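Local coordinates for ferrichrome ABC transporter substrate-binding protein (Staphylococcus pseudintermedius, PDB 5FLY) that probably binds iron-loaded ferrichrome-type siderophores outside the cell membrane and delivers them to an ABC transporter for uptake, at residues 131-136 / 260-265; 138-143 / 267-272. All blocks are in the same frame, centred on the assembly; numbering follows the deposited sequence.

Contact 1. Residues 131-136 / 260-265; sequences KKWKAD and NDPYTL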
ATOM      1  N   LYS A 131      13.762  -2.728  12.463  1.00 10.67           N
ATOM      2  CA  LYS A 131      13.377  -3.373  13.712  1.00  9.88           C
ATOM      3  C   LYS A 131      12.794  -2.382  14.713  1.00 10.46           C
ATOM      4  O   LYS A 131      11.772  -2.678  15.352  1.00 10.79           O
ATOM      5  CB  LYS A 131      14.586  -4.093  14.334  1.00 11.74           C
ATOM      6  CG  LYS A 131      14.931  -5.423  13.678  1.00 15.89           C
ATOM      7  CD  LYS A 131      16.017  -6.176  14.466  1.00 21.24           C
ATOM      8  CE  LYS A 131      15.503  -6.695  15.824  1.00 23.53           C
ATOM      9  NZ  LYS A 131      14.389  -7.720  15.704  1.00 23.90           N
ATOM     10  N   LYS A 132      13.447  -1.215  14.859  1.00 10.07           N
ATOM     11  CA  LYS A 132      12.995  -0.155  15.766  1.00 10.82           C
ATOM     12  C   LYS A 132      11.662   0.434  15.284  1.00 12.35           C
ATOM     13  O   LYS A 132      10.716   0.563  16.058  1.00 12.95           O
ATOM     14  CB  LYS A 132      14.052   0.950  15.891  1.00 12.09           C
ATOM     15  CG  LYS A 132      13.600   2.171  16.698  1.00 17.14           C
ATOM     16  CD  LYS A 132      14.661   3.275  16.741  1.00 23.29           C
ATOM     17  CE  LYS A 132      14.146   4.480  17.524  1.00 28.97           C
ATOM     18  NZ  LYS A 132      15.217   5.499  17.765  1.00 31.98           N
ATOM     19  N   TRP A 133      11.590   0.767  14.001  1.00 11.36           N
ATOM     20  CA  TRP A 133      10.354   1.252  13.410  1.00 10.23           C
ATOM     21  C   TRP A 133       9.203   0.262  13.612  1.00  9.76           C
ATOM     22  O   TRP A 133       8.098   0.634  14.006  1.00  7.43           O
ATOM     23  CB  TRP A 133      10.544   1.509  11.917  1.00  9.05           C
ATOM     24  CG  TRP A 133       9.241   1.748  11.249  1.00  9.67           C
ATOM     25  CD1 TRP A 133       8.542   2.911  11.247  1.00 10.31           C
ATOM     26  CD2 TRP A 133       8.453   0.797  10.514  1.00 10.04           C
ATOM     27  NE1 TRP A 133       7.361   2.748  10.561  1.00 12.53           N
ATOM     28  CE2 TRP A 133       7.287   1.462  10.097  1.00 10.99           C
ATOM     29  CE3 TRP A 133       8.626  -0.546  10.165  1.00 10.05           C
ATOM     30  CZ2 TRP A 133       6.293   0.830   9.344  1.00 13.82           C
ATOM     31  CZ3 TRP A 133       7.635  -1.177   9.422  1.00 11.73           C
ATOM     32  CH2 TRP A 133       6.485  -0.483   9.016  1.00 12.68           C
ATOM     33  N   LYS A 134       9.462  -1.005  13.327  1.00  9.70           N
ATOM     34  CA  LYS A 134       8.446  -2.045  13.494  1.00  7.86           C
ATOM     35  C   LYS A 134       7.930  -2.152  14.931  1.00  8.73           C
ATOM     36  O   LYS A 134       6.727  -2.258  15.169  1.00  9.43           O
ATOM     37  CB  LYS A 134       9.017  -3.383  13.044  1.00  7.94           C
ATOM     38  CG  LYS A 134       8.009  -4.487  12.973  1.00 10.07           C
ATOM     39  CD  LYS A 134       8.655  -5.783  12.566  1.00 12.31           C
ATOM     40  CE  LYS A 134       7.629  -6.881  12.423  1.00 12.79           C
ATOM     41  NZ  LYS A 134       8.297  -8.162  12.176  1.00 14.32           N
ATOM     42  N   ALA A 135       8.846  -2.139  15.891  1.00 10.70           N
ATOM     43  CA  ALA A 135       8.461  -2.243  17.294  1.00 11.25           C
ATOM     44  C   ALA A 135       7.613  -1.051  17.714  1.00  9.33           C
ATOM     45  O   ALA A 135       6.624  -1.221  18.420  1.00  9.50           O
ATOM     46  CB  ALA A 135       9.682  -2.345  18.169  1.00 12.94           C
ATOM     47  N   ASP A 136       7.987   0.141  17.261  1.00 11.40           N
ATOM     48  CA  ASP A 136       7.227   1.346  17.578  1.00 12.38           C
ATOM     49  C   ASP A 136       5.837   1.288  16.955  1.00 11.89           C
ATOM     50  O   ASP A 136       4.832   1.635  17.589  1.00 13.01           O
ATOM     51  CB  ASP A 136       7.943   2.604  17.086  1.00 13.92           C
ATOM     52  CG  ASP A 136       9.251   2.876  17.814  1.00 19.87           C
ATOM     53  OD1 ASP A 136       9.447   2.356  18.930  1.00 22.97           O
ATOM     54  OD2 ASP A 136      10.086   3.627  17.264  1.00 23.19           O
ATOM     55  N   ASN A 260       1.389   1.673   1.118  1.00 10.34           N
ATOM     56  CA  ASN A 260       1.525   1.055   2.436  1.00  9.56           C
ATOM     57  C   ASN A 260       2.950   1.157   2.979  1.00  7.47           C
ATOM     58  O   ASN A 260       3.369   0.354   3.799  1.00  7.29           O
ATOM     59  CB  ASN A 260       1.054  -0.420   2.411  1.00 10.73           C
ATOM     60  CG  ASN A 260       1.837  -1.310   1.437  1.00 10.21           C
ATOM     61  OD1 ASN A 260       2.870  -0.935   0.892  1.00  8.96           O
ATOM     62  ND2 ASN A 260       1.326  -2.520   1.227  1.00 12.53           N
ATOM     63  N   ASP A 261       3.676   2.163   2.498  1.00  6.97           N
ATOM     64  CA  ASP A 261       4.990   2.525   3.035  1.00  7.53           C
ATOM     65  C   ASP A 261       4.868   3.212   4.410  1.00  6.69           C
ATOM     66  O   ASP A 261       3.796   3.691   4.786  1.00  6.48           O
ATOM     67  CB  ASP A 261       5.670   3.464   2.061  1.00  8.34           C
ATOM     68  CG  ASP A 261       4.909   4.751   1.935  1.00  9.10           C
ATOM     69  OD1 ASP A 261       3.942   4.784   1.140  1.00  9.24           O
ATOM     70  OD2 ASP A 261       5.224   5.706   2.699  1.00  8.69           O
ATOM     71  N   PRO A 262       5.980   3.324   5.153  1.00  7.83           N
ATOM     72  CA  PRO A 262       5.899   3.944   6.490  1.00  7.46           C
ATOM     73  C   PRO A 262       5.340   5.375   6.521  1.00  8.41           C
ATOM     74  O   PRO A 262       4.691   5.713   7.517  1.00  9.72           O
ATOM     75  CB  PRO A 262       7.356   3.916   6.976  1.00  7.58           C
ATOM     76  CG  PRO A 262       7.961   2.718   6.233  1.00  8.78           C
ATOM     77  CD  PRO A 262       7.301   2.727   4.887  1.00  8.76           C
ATOM     78  N   TYR A 263       5.599   6.216   5.517  1.00  9.78           N
ATOM     79  CA  TYR A 263       5.051   7.577   5.532  1.00 10.34           C
ATOM     80  C   TYR A 263       3.534   7.503   5.417  1.00 10.10           C
ATOM     81  O   TYR A 263       2.810   8.106   6.194  1.00  9.87           O
ATOM     82  CB  TYR A 263       5.610   8.436   4.395  1.00  9.10           C
ATOM     83  CG  TYR A 263       7.077   8.756   4.494  1.00  7.70           C
ATOM     84  CD1 TYR A 263       7.534   9.779   5.320  1.00  9.84           C
ATOM     85  CD2 TYR A 263       8.009   8.060   3.726  1.00  9.03           C
ATOM     86  CE1 TYR A 263       8.883  10.079   5.398  1.00  9.57           C
ATOM     87  CE2 TYR A 263       9.352   8.356   3.785  1.00  9.04           C
ATOM     88  CZ  TYR A 263       9.789   9.363   4.628  1.00 10.32           C
ATOM     89  OH  TYR A 263      11.136   9.671   4.705  1.00  9.17           O
ATOM     90  N   THR A 264       3.064   6.726   4.452  1.00  7.83           N
ATOM     91  CA  THR A 264       1.634   6.592   4.213  1.00  7.00           C
ATOM     92  C   THR A 264       0.971   5.935   5.405  1.00  9.25           C
ATOM     93  O   THR A 264      -0.119   6.342   5.807  1.00  9.53           O
ATOM     94  CB  THR A 264       1.333   5.781   2.939  1.00  8.29           C
ATOM     95  OG1 THR A 264       1.907   6.439   1.799  1.00 10.19           O
ATOM     96  CG2 THR A 264      -0.163   5.660   2.746  1.00  8.89           C
ATOM     97  N   LEU A 265       1.634   4.929   5.972  1.00  8.43           N
ATOM     98  CA  LEU A 265       1.117   4.225   7.141  1.00  8.82           C
ATOM     99  C   LEU A 265       0.893   5.194   8.302  1.00  8.48           C
ATOM    100  O   LEU A 265      -0.148   5.150   8.947  1.00  8.14           O
ATOM    101  CB  LEU A 265       2.059   3.090   7.550  1.00  6.91           C
ATOM    102  CG  LEU A 265       2.110   1.845   6.662  1.00  8.09           C
ATOM    103  CD1 LEU A 265       3.286   0.934   7.078  1.00  8.49           C
ATOM    104  CD2 LEU A 265       0.799   1.067   6.681  1.00 10.10           C
TER
HETATM  105  O   HOH W   1       4.876   4.050   9.781  1.00 26.85           O
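The first torsion of W133 (chi1 169°) swings its indole out from helix 127-152 towards P262 and L265. L265 answers with its CG set beside its own backbone N (chi1 -72°), which directs the isobutyl group, and with it CD1, towards the indole's rim. P262 takes the broad side: its CG lies 3.9 Å above the plane of the W133 ring, displaced towards the rim, and its CB comes within 3.8 Å of W133 NE1. The methyl CD1 of L265 instead meets the six-membered ring in its plane, 3.8 Å from W133 CZ2. A bulky flat residue suits this buried place because it can offer a face to one apolar partner and an edge to another.

The indole N-H is not lost to this apolar setting. W133 NE1 donates to a water 2.9 Å away in the ring plane, and that water in turn donates to P262 O over 2.8 Å, so one solvent molecule bridges the two helices. In the class III solute-binding fold a long helix, here 127-152, spans the two lobes, and helix 262-278 starts against it. Proline fits the first turn of that second helix, where its missing N-H costs no helical hydrogen bond.

Just ahead of P262, D261 is the N-cap. D261 OD2 accepts from T264 N at 3.0 Å along a fairly straight line (164°), approached from above the carboxylate plane, while T264 OG1 donates to D261 OD1 on its syn side at 2.7 Å. A short acid suits the cap, as it can fold back to T264 N, with only a weak bond from Y263 N. Beyond these segments, L114 and Q117 of helix 113-124 also touch W133, and the ring of Y41 meets the indole.

Contact 2. Residues 138-143 / 267-272; sequences EKQTAQ and VIRKDL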
ATOM      1  N   GLU A 138       4.109  -1.394  16.107  1.00 12.70           N
ATOM      2  CA  GLU A 138       3.277  -2.428  16.710  1.00 11.97           C
ATOM      3  C   GLU A 138       2.727  -1.976  18.055  1.00 11.64           C
ATOM      4  O   GLU A 138       1.567  -2.233  18.379  1.00 12.85           O
ATOM      5  CB  GLU A 138       4.077  -3.726  16.842  1.00 15.39           C
ATOM      6  CG  GLU A 138       4.275  -4.393  15.497  1.00 19.36           C
ATOM      7  CD  GLU A 138       5.120  -5.635  15.556  1.00 24.53           C
ATOM      8  OE1 GLU A 138       5.999  -5.734  16.444  1.00 26.73           O
ATOM      9  OE2 GLU A 138       4.901  -6.514  14.694  1.00 27.57           O
ATOM     10  N   LYS A 139       3.554  -1.279  18.827  1.00 12.06           N
ATOM     11  CA  LYS A 139       3.141  -0.776  20.134  1.00 14.71           C
ATOM     12  C   LYS A 139       2.062   0.311  19.991  1.00 14.19           C
ATOM     13  O   LYS A 139       1.072   0.317  20.723  1.00 14.90           O
ATOM     14  CB  LYS A 139       4.362  -0.248  20.886  1.00 17.49           C
ATOM     15  CG  LYS A 139       4.082   0.231  22.297  1.00 21.59           C
ATOM     16  CD  LYS A 139       5.356   0.716  22.998  1.00 25.86           C
ATOM     17  CE  LYS A 139       6.304  -0.429  23.328  1.00 29.41           C
ATOM     18  NZ  LYS A 139       5.683  -1.453  24.234  1.00 31.97           N
ATOM     19  N   GLN A 140       2.237   1.210  19.026  1.00 12.16           N
ATOM     20  CA  GLN A 140       1.267   2.278  18.802  1.00 11.36           C
ATOM     21  C   GLN A 140      -0.070   1.710  18.331  1.00 11.49           C
ATOM     22  O   GLN A 140      -1.137   2.072  18.864  1.00 14.54           O
ATOM     23  CB  GLN A 140       1.811   3.276  17.774  1.00 12.50           C
ATOM     24  CG  GLN A 140       0.809   4.339  17.348  1.00 14.88           C
ATOM     25  CD  GLN A 140       0.469   5.276  18.475  1.00 17.90           C
ATOM     26  OE1 GLN A 140       1.357   5.909  19.048  1.00 20.84           O
ATOM     27  NE2 GLN A 140      -0.810   5.358  18.823  1.00 19.73           N
ATOM     28  N   THR A 141      -0.030   0.831  17.331  1.00  9.10           N
ATOM     29  CA  THR A 141      -1.266   0.347  16.725  1.00  8.51           C
ATOM     30  C   THR A 141      -1.989  -0.653  17.624  1.00  9.15           C
ATOM     31  O   THR A 141      -3.214  -0.796  17.549  1.00  9.11           O
ATOM     32  CB  THR A 141      -1.021  -0.283  15.322  1.00  9.62           C
ATOM     33  OG1 THR A 141      -0.028  -1.318  15.376  1.00  9.91           O
ATOM     34  CG2 THR A 141      -0.583   0.784  14.321  1.00  9.14           C
ATOM     35  N   ALA A 142      -1.249  -1.314  18.504  1.00 10.16           N
ATOM     36  CA  ALA A 142      -1.870  -2.163  19.520  1.00 11.58           C
ATOM     37  C   ALA A 142      -2.768  -1.320  20.413  1.00 10.11           C
ATOM     38  O   ALA A 142      -3.894  -1.711  20.714  1.00 10.62           O
ATOM     39  CB  ALA A 142      -0.818  -2.883  20.345  1.00 12.89           C
ATOM     40  N   GLN A 143      -2.286  -0.144  20.816  1.00 10.54           N
ATOM     41  CA  GLN A 143      -3.102   0.748  21.639  1.00 11.35           C
ATOM     42  C   GLN A 143      -4.268   1.304  20.833  1.00 11.97           C
ATOM     43  O   GLN A 143      -5.401   1.340  21.315  1.00 12.13           O
ATOM     44  CB  GLN A 143      -2.260   1.879  22.225  1.00 12.71           C
ATOM     45  CG  GLN A 143      -3.008   2.764  23.210  1.00 15.56           C
ATOM     46  CD  GLN A 143      -3.578   2.000  24.399  1.00 20.27           C
ATOM     47  OE1 GLN A 143      -2.865   1.275  25.094  1.00 21.51           O
ATOM     48  NE2 GLN A 143      -4.876   2.159  24.629  1.00 22.23           N
ATOM     49  N   VAL A 267       0.311   8.461   8.212  1.00 10.32           N
ATOM     50  CA  VAL A 267      -0.784   9.351   7.880  1.00 10.56           C
ATOM     51  C   VAL A 267      -2.136   8.641   7.964  1.00  9.77           C
ATOM     52  O   VAL A 267      -3.097   9.169   8.556  1.00  9.55           O
ATOM     53  CB  VAL A 267      -0.582   9.942   6.468  1.00 10.18           C
ATOM     54  CG1 VAL A 267      -1.792  10.755   6.026  1.00 10.32           C
ATOM     55  CG2 VAL A 267       0.661  10.817   6.466  1.00 11.04           C
ATOM     56  N   ILE A 268      -2.225   7.453   7.379  1.00  7.17           N
ATOM     57  CA  ILE A 268      -3.516   6.769   7.317  1.00  9.38           C
ATOM     58  C   ILE A 268      -3.895   6.191   8.689  1.00  8.38           C
ATOM     59  O   ILE A 268      -5.073   6.091   9.008  1.00  8.29           O
ATOM     60  CB  ILE A 268      -3.548   5.647   6.247  1.00 11.15           C
ATOM     61  CG1 ILE A 268      -2.507   4.566   6.515  1.00  9.88           C
ATOM     62  CG2 ILE A 268      -3.361   6.234   4.858  1.00 11.35           C
ATOM     63  CD1 ILE A 268      -2.730   3.290   5.699  1.00 18.80           C
ATOM     64  N   ARG A 269      -2.904   5.829   9.499  1.00  8.17           N
ATOM     65  CA  ARG A 269      -3.171   5.344  10.845  1.00  9.62           C
ATOM     66  C   ARG A 269      -3.878   6.453  11.596  1.00 11.21           C
ATOM     67  O   ARG A 269      -4.909   6.242  12.227  1.00 10.70           O
ATOM     68  CB  ARG A 269      -1.888   4.954  11.580  1.00  8.08           C
ATOM     69  CG  ARG A 269      -2.112   4.422  12.983  1.00  8.81           C
ATOM     70  CD  ARG A 269      -0.847   4.484  13.853  1.00  9.01           C
ATOM     71  NE  ARG A 269      -0.339   5.849  13.990  1.00 12.94           N
ATOM     72  CZ  ARG A 269      -0.839   6.765  14.818  1.00 16.02           C
ATOM     73  NH1 ARG A 269      -1.854   6.475  15.609  1.00 16.00           N
ATOM     74  NH2 ARG A 269      -0.321   7.985  14.842  1.00 18.29           N
ATOM     75  N   LYS A 270      -3.314   7.648  11.498  1.00 11.94           N
ATOM     76  CA  LYS A 270      -3.838   8.792  12.235  1.00 12.20           C
ATOM     77  C   LYS A 270      -5.238   9.150  11.775  1.00 12.12           C
ATOM     78  O   LYS A 270      -6.147   9.373  12.597  1.00 11.77           O
ATOM     79  CB  LYS A 270      -2.903   9.993  12.070  1.00 12.28           C
ATOM     80  CG  LYS A 270      -3.106  11.098  13.079  1.00 16.60           C
ATOM     81  CD  LYS A 270      -2.138  12.250  12.842  1.00 19.78           C
ATOM     82  CE  LYS A 270      -0.686  11.860  13.090  0.37 20.86           C
ATOM     83  NZ  LYS A 270       0.234  13.017  12.864  1.00 23.15           N
ATOM     84  N   ASP A 271      -5.415   9.197  10.460  1.00 11.03           N
ATOM     85  CA  ASP A 271      -6.686   9.617   9.876  1.00 11.37           C
ATOM     86  C   ASP A 271      -7.769   8.588  10.177  1.00 10.36           C
ATOM     87  O   ASP A 271      -8.879   8.947  10.547  1.00 10.32           O
ATOM     88  CB  ASP A 271      -6.554   9.813   8.371  1.00 11.16           C
ATOM     89  CG  ASP A 271      -7.823  10.369   7.740  1.00 13.16           C
ATOM     90  OD1 ASP A 271      -8.294  11.433   8.200  1.00 14.73           O
ATOM     91  OD2 ASP A 271      -8.362   9.744   6.802  1.00 14.66           O
ATOM     92  N   LEU A 272      -7.446   7.308  10.019  1.00  8.11           N
ATOM     93  CA  LEU A 272      -8.426   6.255  10.242  1.00  8.00           C
ATOM     94  C   LEU A 272      -8.839   6.205  11.697  1.00  8.66           C
ATOM     95  O   LEU A 272     -10.011   6.054  12.006  1.00  9.44           O
ATOM     96  CB  LEU A 272      -7.889   4.891   9.817  1.00  8.93           C
ATOM     97  CG  LEU A 272      -7.831   4.666   8.315  1.00 10.21           C
ATOM     98  CD1 LEU A 272      -7.092   3.368   8.047  1.00  9.40           C
ATOM     99  CD2 LEU A 272      -9.239   4.649   7.726  1.00 10.49           C
TER
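Q140 and T141, on the long helix 127-152 that joins the two lobes of a class III solute-binding protein, receive the side chain of R269 from the C-terminal helix 262-278. The backbones come nearest at T141 and R269, with their CA atoms 7.9 Å apart, and the side chains meet between them.

The close-fitting part is apolar. T141 CG2 packs 3.7 Å from R269 CD, so the arginine's aliphatic stem, rather than its charge, meets the buried threonine. Threonine suits the spot because its two branches do different work: the methyl turns to R269 while OG1 is hydrogen-bonded to W137 O within its own helix. A185 of helix 179-185 also touches T141.

Towards the more exposed side the contact becomes polar and partly open, though Q140 CG still sits close. R269 leaves its helix extended and bends at chi3 (59°), which turns the guanidinium across the Q140 side chain. Q140 CG, anti to the backbone N (chi1 173°), lies over one face of the guanidinium, 3.6 Å above the plane and offset towards the rim; the bend at chi2 then turns the amide aside. The two chains cross at about a right angle, and the amide and guanidinium planes stand 41° apart, so this is not a flat stack. Long chains with apolar stems and polar ends suit such a border, where the stem can pack and the head can find polar company.

No hydrogen bond or salt bridge links the two segments themselves. Just past them, D144 of helix 127-152 pairs through OD2 with R269 NH1 in a salt bridge that ties the helices together, and its OD1 accepts from Q140 NE2. This shared carboxylate probably accounts for the closeness of two donors, Q140 NE2 and R269 NH1, 3.6 Å apart.

Contacts 1 and 2 join the same two helices, 127-152 and 262-278, at successive places, with their centres about 10 Å apart. W137 falls between 131-136 and 138-143 and relates them, its ring meeting that of W133. Contact 1 is fully buried and mostly apolar, whereas contact 2 is partly exposed and ends in charge. Contact 1 is near the ligand pocket: the L265 side chain is about 9 Å from the bound polyethylene glycol, and N260 touches T34 and Y108, which line the pocket. That pocket is probably where the siderophore binds. The touching residues of both contacts are not among those lining it, whereas W258 and Y259, just before N260, are.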